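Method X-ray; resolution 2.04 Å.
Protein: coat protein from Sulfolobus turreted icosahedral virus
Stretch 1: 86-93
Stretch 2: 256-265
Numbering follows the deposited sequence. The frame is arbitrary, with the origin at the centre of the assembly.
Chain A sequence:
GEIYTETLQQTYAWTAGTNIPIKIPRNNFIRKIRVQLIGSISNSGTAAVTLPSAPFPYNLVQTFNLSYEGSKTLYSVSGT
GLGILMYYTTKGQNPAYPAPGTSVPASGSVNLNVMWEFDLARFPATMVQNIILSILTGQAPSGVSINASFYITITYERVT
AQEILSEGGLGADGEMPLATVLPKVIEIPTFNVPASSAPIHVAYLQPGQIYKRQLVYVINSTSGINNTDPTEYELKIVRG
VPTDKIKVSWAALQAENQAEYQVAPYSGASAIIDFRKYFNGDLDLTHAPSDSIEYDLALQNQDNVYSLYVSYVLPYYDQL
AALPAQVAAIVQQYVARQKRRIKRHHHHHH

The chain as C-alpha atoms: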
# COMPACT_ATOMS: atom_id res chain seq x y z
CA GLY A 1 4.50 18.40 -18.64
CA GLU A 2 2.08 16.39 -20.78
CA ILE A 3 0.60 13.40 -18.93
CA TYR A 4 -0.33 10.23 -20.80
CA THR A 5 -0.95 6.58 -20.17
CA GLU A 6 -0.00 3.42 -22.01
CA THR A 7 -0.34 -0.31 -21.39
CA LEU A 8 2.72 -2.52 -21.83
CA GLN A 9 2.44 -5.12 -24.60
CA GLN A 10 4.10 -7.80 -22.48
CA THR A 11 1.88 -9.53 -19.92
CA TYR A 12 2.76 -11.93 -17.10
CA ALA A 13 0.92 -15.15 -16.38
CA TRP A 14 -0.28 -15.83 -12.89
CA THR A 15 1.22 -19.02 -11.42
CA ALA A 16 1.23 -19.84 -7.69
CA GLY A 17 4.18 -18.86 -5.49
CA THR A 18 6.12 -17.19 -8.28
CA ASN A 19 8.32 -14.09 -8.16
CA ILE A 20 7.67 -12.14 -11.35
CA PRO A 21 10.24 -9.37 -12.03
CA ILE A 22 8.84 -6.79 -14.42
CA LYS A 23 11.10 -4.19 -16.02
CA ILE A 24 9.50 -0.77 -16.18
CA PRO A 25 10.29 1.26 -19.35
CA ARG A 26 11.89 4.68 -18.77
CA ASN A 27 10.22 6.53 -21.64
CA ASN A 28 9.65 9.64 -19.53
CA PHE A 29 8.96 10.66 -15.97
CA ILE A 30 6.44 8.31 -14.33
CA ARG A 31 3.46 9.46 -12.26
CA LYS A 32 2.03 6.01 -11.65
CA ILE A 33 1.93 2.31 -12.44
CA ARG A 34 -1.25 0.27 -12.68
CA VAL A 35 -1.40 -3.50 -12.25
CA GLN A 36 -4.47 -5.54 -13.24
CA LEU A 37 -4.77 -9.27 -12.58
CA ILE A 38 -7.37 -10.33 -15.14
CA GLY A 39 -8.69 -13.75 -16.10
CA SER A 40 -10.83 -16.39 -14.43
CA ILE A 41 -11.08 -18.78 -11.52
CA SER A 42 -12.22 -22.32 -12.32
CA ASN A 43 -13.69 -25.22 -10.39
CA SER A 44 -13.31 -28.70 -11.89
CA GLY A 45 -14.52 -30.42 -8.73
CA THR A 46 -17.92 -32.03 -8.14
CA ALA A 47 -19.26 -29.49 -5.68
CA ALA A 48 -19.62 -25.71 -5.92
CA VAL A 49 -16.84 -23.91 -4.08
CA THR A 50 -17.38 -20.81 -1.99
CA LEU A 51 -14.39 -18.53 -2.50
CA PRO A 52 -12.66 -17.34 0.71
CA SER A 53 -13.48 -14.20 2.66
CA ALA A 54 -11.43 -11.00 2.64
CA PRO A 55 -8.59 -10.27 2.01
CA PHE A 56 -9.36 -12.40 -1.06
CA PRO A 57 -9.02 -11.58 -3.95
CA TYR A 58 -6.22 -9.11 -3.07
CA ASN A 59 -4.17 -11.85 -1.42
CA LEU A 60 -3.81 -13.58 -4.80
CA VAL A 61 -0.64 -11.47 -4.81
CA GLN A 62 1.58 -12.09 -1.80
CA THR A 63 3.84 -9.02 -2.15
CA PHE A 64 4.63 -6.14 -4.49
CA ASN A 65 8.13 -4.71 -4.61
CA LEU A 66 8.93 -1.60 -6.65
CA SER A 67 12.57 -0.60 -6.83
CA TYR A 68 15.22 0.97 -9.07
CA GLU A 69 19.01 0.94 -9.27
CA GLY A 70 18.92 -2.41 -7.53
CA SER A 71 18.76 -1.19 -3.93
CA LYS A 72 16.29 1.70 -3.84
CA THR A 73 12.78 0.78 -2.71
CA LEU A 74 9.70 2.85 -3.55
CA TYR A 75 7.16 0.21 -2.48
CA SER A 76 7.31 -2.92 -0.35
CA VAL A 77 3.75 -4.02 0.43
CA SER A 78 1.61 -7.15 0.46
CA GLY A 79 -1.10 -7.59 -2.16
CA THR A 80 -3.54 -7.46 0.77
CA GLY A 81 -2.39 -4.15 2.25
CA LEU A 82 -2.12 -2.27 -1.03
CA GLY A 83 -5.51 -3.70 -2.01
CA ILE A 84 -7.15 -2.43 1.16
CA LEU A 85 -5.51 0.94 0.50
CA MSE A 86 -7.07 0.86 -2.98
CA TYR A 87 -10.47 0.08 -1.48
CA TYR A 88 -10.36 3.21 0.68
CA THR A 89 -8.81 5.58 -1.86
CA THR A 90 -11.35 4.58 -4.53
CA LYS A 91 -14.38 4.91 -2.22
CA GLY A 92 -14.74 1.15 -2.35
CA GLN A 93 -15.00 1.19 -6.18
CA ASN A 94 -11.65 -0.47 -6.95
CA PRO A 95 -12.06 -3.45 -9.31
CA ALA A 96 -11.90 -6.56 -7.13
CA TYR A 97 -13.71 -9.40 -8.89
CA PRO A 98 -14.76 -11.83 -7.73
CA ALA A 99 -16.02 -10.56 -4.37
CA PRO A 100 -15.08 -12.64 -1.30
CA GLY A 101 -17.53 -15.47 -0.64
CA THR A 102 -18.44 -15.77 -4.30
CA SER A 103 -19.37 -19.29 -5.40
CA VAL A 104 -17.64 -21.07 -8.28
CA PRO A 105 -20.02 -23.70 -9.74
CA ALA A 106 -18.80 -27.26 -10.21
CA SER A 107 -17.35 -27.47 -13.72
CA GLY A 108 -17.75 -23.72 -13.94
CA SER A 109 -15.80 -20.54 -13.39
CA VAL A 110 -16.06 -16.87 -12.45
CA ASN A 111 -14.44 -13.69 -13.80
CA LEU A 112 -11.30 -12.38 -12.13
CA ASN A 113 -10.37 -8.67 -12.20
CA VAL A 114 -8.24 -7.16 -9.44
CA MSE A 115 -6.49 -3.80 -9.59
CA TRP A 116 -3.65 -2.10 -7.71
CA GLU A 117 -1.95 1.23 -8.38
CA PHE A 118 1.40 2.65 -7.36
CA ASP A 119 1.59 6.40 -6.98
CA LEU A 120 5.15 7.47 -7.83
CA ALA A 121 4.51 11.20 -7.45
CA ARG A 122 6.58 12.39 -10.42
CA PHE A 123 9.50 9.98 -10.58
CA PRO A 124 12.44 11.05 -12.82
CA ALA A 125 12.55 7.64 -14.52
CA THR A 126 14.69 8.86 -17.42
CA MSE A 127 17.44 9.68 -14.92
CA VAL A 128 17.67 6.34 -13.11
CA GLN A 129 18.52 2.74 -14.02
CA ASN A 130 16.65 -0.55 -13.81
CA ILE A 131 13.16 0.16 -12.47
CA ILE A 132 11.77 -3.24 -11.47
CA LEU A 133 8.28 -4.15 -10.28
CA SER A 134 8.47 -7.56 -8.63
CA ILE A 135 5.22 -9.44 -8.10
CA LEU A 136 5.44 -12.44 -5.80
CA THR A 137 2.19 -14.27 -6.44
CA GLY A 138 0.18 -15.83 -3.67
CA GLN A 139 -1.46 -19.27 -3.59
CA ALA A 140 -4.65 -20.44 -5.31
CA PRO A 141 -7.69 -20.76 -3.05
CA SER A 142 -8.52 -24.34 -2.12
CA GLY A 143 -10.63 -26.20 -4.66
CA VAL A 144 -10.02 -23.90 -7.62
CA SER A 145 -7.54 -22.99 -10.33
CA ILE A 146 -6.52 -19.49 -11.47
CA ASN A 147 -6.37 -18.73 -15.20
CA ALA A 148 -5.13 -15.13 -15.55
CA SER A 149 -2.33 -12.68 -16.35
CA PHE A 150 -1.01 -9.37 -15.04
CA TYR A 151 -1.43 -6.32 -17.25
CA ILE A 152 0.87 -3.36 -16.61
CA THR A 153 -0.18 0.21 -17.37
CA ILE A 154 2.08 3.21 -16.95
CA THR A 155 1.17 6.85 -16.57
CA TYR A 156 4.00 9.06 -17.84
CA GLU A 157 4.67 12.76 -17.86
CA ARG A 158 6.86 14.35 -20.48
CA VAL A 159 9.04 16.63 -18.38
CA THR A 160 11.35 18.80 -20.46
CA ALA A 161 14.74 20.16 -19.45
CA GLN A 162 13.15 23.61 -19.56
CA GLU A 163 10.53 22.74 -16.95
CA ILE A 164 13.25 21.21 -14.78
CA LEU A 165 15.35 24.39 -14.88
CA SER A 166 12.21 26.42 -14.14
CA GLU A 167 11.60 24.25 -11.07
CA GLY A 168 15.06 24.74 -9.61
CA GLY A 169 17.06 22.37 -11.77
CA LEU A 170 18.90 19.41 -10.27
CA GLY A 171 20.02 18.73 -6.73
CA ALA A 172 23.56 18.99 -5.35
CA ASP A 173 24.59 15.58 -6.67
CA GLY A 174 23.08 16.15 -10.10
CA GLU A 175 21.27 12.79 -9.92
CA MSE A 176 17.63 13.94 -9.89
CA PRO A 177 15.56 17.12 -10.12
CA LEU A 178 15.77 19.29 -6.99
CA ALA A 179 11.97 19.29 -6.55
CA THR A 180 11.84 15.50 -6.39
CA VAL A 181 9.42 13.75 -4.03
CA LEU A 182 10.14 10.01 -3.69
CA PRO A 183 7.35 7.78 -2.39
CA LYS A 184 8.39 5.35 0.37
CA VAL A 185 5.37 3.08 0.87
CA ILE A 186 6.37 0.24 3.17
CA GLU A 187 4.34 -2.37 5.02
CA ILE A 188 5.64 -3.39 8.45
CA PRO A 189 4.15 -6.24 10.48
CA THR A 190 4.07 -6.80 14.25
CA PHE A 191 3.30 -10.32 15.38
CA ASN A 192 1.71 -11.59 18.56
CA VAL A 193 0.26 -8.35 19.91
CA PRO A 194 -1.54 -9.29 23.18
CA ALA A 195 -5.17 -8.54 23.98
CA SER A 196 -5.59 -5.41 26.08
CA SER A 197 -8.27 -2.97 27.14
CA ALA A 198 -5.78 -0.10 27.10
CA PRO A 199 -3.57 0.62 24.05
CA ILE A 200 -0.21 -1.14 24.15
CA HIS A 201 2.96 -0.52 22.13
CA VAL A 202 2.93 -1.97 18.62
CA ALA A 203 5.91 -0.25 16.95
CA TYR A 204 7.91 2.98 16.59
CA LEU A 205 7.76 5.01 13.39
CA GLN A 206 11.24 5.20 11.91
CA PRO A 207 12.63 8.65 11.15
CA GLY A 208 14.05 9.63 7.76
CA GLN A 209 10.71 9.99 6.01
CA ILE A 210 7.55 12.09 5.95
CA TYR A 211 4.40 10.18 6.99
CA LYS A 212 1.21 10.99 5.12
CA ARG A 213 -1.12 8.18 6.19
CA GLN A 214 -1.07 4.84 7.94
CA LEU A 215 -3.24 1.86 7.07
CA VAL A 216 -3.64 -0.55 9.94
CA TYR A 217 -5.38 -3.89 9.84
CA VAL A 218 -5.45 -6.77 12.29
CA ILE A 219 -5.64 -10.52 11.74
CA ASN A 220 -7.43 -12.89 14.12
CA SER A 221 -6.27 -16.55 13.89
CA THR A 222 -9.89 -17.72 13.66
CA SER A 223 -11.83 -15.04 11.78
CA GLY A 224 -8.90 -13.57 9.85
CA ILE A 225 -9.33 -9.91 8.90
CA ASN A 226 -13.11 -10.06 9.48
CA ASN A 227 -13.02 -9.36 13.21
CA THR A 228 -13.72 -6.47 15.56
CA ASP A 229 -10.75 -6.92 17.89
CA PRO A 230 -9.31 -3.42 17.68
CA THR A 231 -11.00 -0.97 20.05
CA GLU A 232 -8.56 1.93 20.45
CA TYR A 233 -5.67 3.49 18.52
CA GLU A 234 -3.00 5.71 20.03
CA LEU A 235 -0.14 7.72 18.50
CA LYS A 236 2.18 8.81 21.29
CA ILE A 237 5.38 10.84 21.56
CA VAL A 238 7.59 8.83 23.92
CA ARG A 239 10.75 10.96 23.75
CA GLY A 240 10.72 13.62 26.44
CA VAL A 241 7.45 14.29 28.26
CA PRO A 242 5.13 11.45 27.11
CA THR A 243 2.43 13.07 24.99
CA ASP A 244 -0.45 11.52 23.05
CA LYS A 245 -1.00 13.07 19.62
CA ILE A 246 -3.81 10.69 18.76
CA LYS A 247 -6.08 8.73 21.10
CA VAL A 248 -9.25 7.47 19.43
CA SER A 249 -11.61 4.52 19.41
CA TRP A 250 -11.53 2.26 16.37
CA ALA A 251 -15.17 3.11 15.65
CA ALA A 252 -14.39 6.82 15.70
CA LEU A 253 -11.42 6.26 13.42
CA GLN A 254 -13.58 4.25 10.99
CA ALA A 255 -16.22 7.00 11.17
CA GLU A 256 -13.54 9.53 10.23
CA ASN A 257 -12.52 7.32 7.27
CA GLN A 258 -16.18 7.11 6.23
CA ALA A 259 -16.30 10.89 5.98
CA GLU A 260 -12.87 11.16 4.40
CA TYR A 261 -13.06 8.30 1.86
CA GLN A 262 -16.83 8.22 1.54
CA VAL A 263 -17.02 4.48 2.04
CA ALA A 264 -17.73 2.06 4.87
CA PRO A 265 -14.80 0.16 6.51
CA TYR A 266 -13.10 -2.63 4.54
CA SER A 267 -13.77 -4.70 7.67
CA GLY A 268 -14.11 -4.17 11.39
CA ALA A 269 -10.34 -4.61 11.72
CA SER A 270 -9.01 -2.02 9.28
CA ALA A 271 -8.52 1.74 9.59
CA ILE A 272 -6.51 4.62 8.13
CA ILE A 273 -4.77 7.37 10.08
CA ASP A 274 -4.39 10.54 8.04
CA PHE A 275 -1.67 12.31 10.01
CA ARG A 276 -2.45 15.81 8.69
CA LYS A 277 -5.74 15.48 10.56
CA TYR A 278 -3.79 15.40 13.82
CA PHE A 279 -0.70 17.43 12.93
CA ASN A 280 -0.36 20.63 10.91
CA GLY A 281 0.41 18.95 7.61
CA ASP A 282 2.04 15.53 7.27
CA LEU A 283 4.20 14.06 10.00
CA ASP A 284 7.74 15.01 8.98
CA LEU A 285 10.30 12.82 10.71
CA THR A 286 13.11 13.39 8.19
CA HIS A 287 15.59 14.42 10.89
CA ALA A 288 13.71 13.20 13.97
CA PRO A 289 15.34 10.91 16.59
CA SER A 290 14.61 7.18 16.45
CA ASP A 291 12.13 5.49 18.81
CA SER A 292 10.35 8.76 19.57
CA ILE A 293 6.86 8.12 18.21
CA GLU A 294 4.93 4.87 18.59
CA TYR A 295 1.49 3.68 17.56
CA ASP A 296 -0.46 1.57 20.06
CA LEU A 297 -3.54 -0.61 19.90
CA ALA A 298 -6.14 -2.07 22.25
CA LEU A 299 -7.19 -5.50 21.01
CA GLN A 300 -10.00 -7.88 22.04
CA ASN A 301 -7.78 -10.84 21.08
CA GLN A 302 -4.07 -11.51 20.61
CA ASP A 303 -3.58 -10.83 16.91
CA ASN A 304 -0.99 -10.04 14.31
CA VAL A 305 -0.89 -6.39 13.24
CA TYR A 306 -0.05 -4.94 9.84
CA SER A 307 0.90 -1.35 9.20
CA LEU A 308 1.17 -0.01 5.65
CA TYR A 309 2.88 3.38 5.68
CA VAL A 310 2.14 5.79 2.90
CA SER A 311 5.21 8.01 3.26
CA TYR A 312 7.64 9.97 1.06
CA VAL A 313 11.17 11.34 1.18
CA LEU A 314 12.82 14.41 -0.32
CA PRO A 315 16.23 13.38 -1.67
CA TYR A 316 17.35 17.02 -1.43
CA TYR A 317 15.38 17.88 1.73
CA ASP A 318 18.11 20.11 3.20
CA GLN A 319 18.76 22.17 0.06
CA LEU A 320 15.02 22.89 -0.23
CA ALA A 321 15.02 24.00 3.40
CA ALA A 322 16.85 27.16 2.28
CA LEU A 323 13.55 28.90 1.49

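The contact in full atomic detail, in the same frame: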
# COMPACT_ATOMS: atom_id res chain seq x y z
N MSE A 86 -6.33 0.53 -1.77
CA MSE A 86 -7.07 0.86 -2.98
C MSE A 86 -8.57 1.00 -2.67
O MSE A 86 -9.24 1.90 -3.16
CB MSE A 86 -6.87 -0.22 -4.05
CG MSE A 86 -5.45 -0.35 -4.56
SE MSE A 86 -4.79 1.32 -5.29
CE MSE A 86 -3.50 1.74 -3.90
N TYR A 87 -9.07 0.08 -1.86
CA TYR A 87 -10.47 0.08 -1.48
C TYR A 87 -10.86 1.45 -0.91
O TYR A 87 -11.83 2.06 -1.33
CB TYR A 87 -10.72 -1.01 -0.43
CG TYR A 87 -12.07 -0.95 0.25
CD1 TYR A 87 -13.18 -1.59 -0.29
CD2 TYR A 87 -12.22 -0.27 1.45
CE1 TYR A 87 -14.42 -1.56 0.36
CE2 TYR A 87 -13.45 -0.22 2.11
CZ TYR A 87 -14.54 -0.87 1.57
OH TYR A 87 -15.72 -0.83 2.25
N TYR A 88 -10.08 1.93 0.05
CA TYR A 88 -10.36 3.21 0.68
C TYR A 88 -10.20 4.42 -0.24
O TYR A 88 -11.06 5.31 -0.28
CB TYR A 88 -9.47 3.39 1.92
CG TYR A 88 -9.96 2.62 3.13
CD1 TYR A 88 -11.08 3.04 3.83
CD2 TYR A 88 -9.30 1.48 3.58
CE1 TYR A 88 -11.55 2.35 4.94
CE2 TYR A 88 -9.75 0.77 4.70
CZ TYR A 88 -10.89 1.22 5.38
OH TYR A 88 -11.35 0.54 6.49
N THR A 89 -9.09 4.46 -0.98
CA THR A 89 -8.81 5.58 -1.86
C THR A 89 -9.68 5.64 -3.12
O THR A 89 -9.62 6.62 -3.85
CB THR A 89 -7.31 5.59 -2.26
OG1 THR A 89 -6.98 4.37 -2.94
CG2 THR A 89 -6.44 5.71 -1.02
N THR A 90 -10.47 4.60 -3.36
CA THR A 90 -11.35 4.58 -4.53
C THR A 90 -12.82 4.62 -4.08
O THR A 90 -13.72 4.43 -4.89
CB THR A 90 -11.15 3.31 -5.39
OG1 THR A 90 -11.43 2.16 -4.59
CG2 THR A 90 -9.73 3.24 -5.93
N LYS A 91 -13.04 4.86 -2.79
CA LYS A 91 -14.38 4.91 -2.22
C LYS A 91 -15.04 3.56 -2.38
O LYS A 91 -16.24 3.47 -2.65
CB LYS A 91 -15.22 5.98 -2.91
CG LYS A 91 -14.52 7.32 -3.00
CD LYS A 91 -15.38 8.37 -3.67
CE LYS A 91 -14.55 9.61 -3.95
NZ LYS A 91 -15.37 10.68 -4.55
N GLY A 92 -14.24 2.51 -2.23
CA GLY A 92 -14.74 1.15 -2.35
C GLY A 92 -15.03 0.68 -3.77
O GLY A 92 -15.50 -0.44 -3.95
N GLN A 93 -14.73 1.52 -4.77
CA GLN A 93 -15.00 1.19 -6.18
C GLN A 93 -13.91 0.41 -6.91
O GLN A 93 -14.12 -0.05 -8.04
CB GLN A 93 -15.31 2.49 -6.96
CG GLN A 93 -16.60 3.19 -6.51
CD GLN A 93 -16.68 4.66 -6.93
OE1 GLN A 93 -17.55 5.41 -6.46
NE2 GLN A 93 -15.79 5.08 -7.82
N GLU A 256 -14.34 8.48 10.85
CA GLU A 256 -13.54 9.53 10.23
C GLU A 256 -13.19 9.14 8.79
O GLU A 256 -13.22 9.97 7.89
CB GLU A 256 -12.25 9.76 11.03
CG GLU A 256 -11.40 10.92 10.53
CD GLU A 256 -10.28 11.28 11.48
OE1 GLU A 256 -9.35 10.46 11.66
OE2 GLU A 256 -10.31 12.39 12.06
N ASN A 257 -12.86 7.86 8.60
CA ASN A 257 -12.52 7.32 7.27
C ASN A 257 -13.76 7.39 6.38
O ASN A 257 -13.66 7.71 5.19
CB ASN A 257 -12.09 5.85 7.37
CG ASN A 257 -10.79 5.67 8.12
OD1 ASN A 257 -10.44 4.55 8.50
ND2 ASN A 257 -10.05 6.76 8.32
N GLN A 258 -14.92 7.08 6.95
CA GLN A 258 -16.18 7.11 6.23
C GLN A 258 -16.39 8.49 5.63
O GLN A 258 -16.78 8.63 4.47
CB GLN A 258 -17.33 6.81 7.19
CG GLN A 258 -18.72 6.87 6.58
CD GLN A 258 -19.14 5.56 5.95
OE1 GLN A 258 -19.12 4.51 6.61
NE2 GLN A 258 -19.52 5.61 4.68
N ALA A 259 -16.13 9.52 6.43
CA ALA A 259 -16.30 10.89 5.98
C ALA A 259 -15.23 11.21 4.94
O ALA A 259 -15.53 11.72 3.86
CB ALA A 259 -16.19 11.85 7.16
N GLU A 260 -13.99 10.89 5.28
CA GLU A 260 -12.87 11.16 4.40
C GLU A 260 -12.91 10.44 3.05
O GLU A 260 -12.82 11.08 2.00
CB GLU A 260 -11.56 10.82 5.12
CG GLU A 260 -10.33 10.89 4.23
CD GLU A 260 -9.76 12.30 4.10
OE1 GLU A 260 -10.54 13.25 3.90
OE2 GLU A 260 -8.52 12.44 4.19
N TYR A 261 -13.06 9.12 3.08
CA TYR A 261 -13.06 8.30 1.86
C TYR A 261 -14.42 7.99 1.29
O TYR A 261 -14.52 7.34 0.24
CB TYR A 261 -12.30 7.01 2.13
CG TYR A 261 -10.89 7.28 2.56
CD1 TYR A 261 -9.94 7.72 1.65
CD2 TYR A 261 -10.52 7.18 3.90
CE1 TYR A 261 -8.66 8.05 2.04
CE2 TYR A 261 -9.24 7.52 4.32
CZ TYR A 261 -8.31 7.96 3.37
OH TYR A 261 -7.04 8.32 3.76
N GLN A 262 -15.47 8.43 1.98
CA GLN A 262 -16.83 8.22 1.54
C GLN A 262 -17.14 6.77 1.24
O GLN A 262 -17.70 6.43 0.20
CB GLN A 262 -17.09 9.11 0.32
CG GLN A 262 -16.67 10.55 0.60
CD GLN A 262 -16.47 11.37 -0.66
OE1 GLN A 262 -15.78 12.40 -0.64
NE2 GLN A 262 -17.08 10.94 -1.76
N VAL A 263 -16.78 5.90 2.18
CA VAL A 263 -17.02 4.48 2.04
C VAL A 263 -16.94 3.84 3.42
O VAL A 263 -16.21 4.31 4.29
CB VAL A 263 -15.98 3.83 1.07
CG1 VAL A 263 -14.60 3.85 1.70
CG2 VAL A 263 -16.39 2.41 0.73
N ALA A 264 -17.72 2.78 3.61
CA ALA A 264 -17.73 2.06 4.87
C ALA A 264 -16.39 1.33 5.02
O ALA A 264 -15.65 1.18 4.04
CB ALA A 264 -18.88 1.06 4.89
N PRO A 265 -16.05 0.87 6.23
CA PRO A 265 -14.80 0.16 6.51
C PRO A 265 -14.63 -1.12 5.69
O PRO A 265 -15.60 -1.82 5.43
CB PRO A 265 -14.89 -0.16 8.01
CG PRO A 265 -15.84 0.87 8.54
CD PRO A 265 -16.88 0.95 7.45
O HOH W 1 -12.31 2.41 8.12
O HOH W 2 -12.02 7.52 -1.32

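Two helix ends, at least 169 residues apart in sequence wherever they touch, meet through a small aromatic and aliphatic cluster sealed by one direct hydrogen bond and bridging waters, burying 527 Å² in all. Each helix stops just where the two stretches converge: Thr90 and Gln262 are the first residues to leave helical geometry, and the nearest pair of CA atoms follows at once, Lys91 CA to Val263 CA at 5.0 Å.

The centre belongs to Tyr88. Its ring turns an edge toward the face of Tyr261 in an offset arrangement, centroids 5.9 Å apart and planes at 63°, while its CD1 lies 4.2 Å from Val263 CG1. The phenol reaches on to Pro265, with Tyr88 OH 3.5 Å from Pro265 CA. Water 1 joins that hydroxyl to the second helix: it sits 2.7 Å from Tyr88 OH and 2.9 Å from Asn257 OD1, hydrogen-bonded to both.

Val263 points toward the first stretch and serves two tyrosines, since its CG2 also packs 3.9 Å from Tyr87 CZ. Tyr87, with a t chi1, carries its hydroxyl to the backbone and donates from OH to Ala264 O at 2.7 Å, near the plane of the ring. One residue thus supplies both apolar surface and a hydrogen-bond donor for a loop carbonyl.

Water 2 bridges two carbonyls at the helix ends, donating to Tyr88 O at 2.6 Å and to Tyr261 O at 3.0 Å, tying the two ends together, and Lys91 CA makes a CA-H...O contact with Tyr261 O at 3.5 Å.

A type I' turn from Thr90 to Gln93 then carries the first stretch past Val263. At Gly92 positive phi already favours glycine, and packing agrees: an ideal CB would lie 2.7 Å from Val263 CG2, a clash.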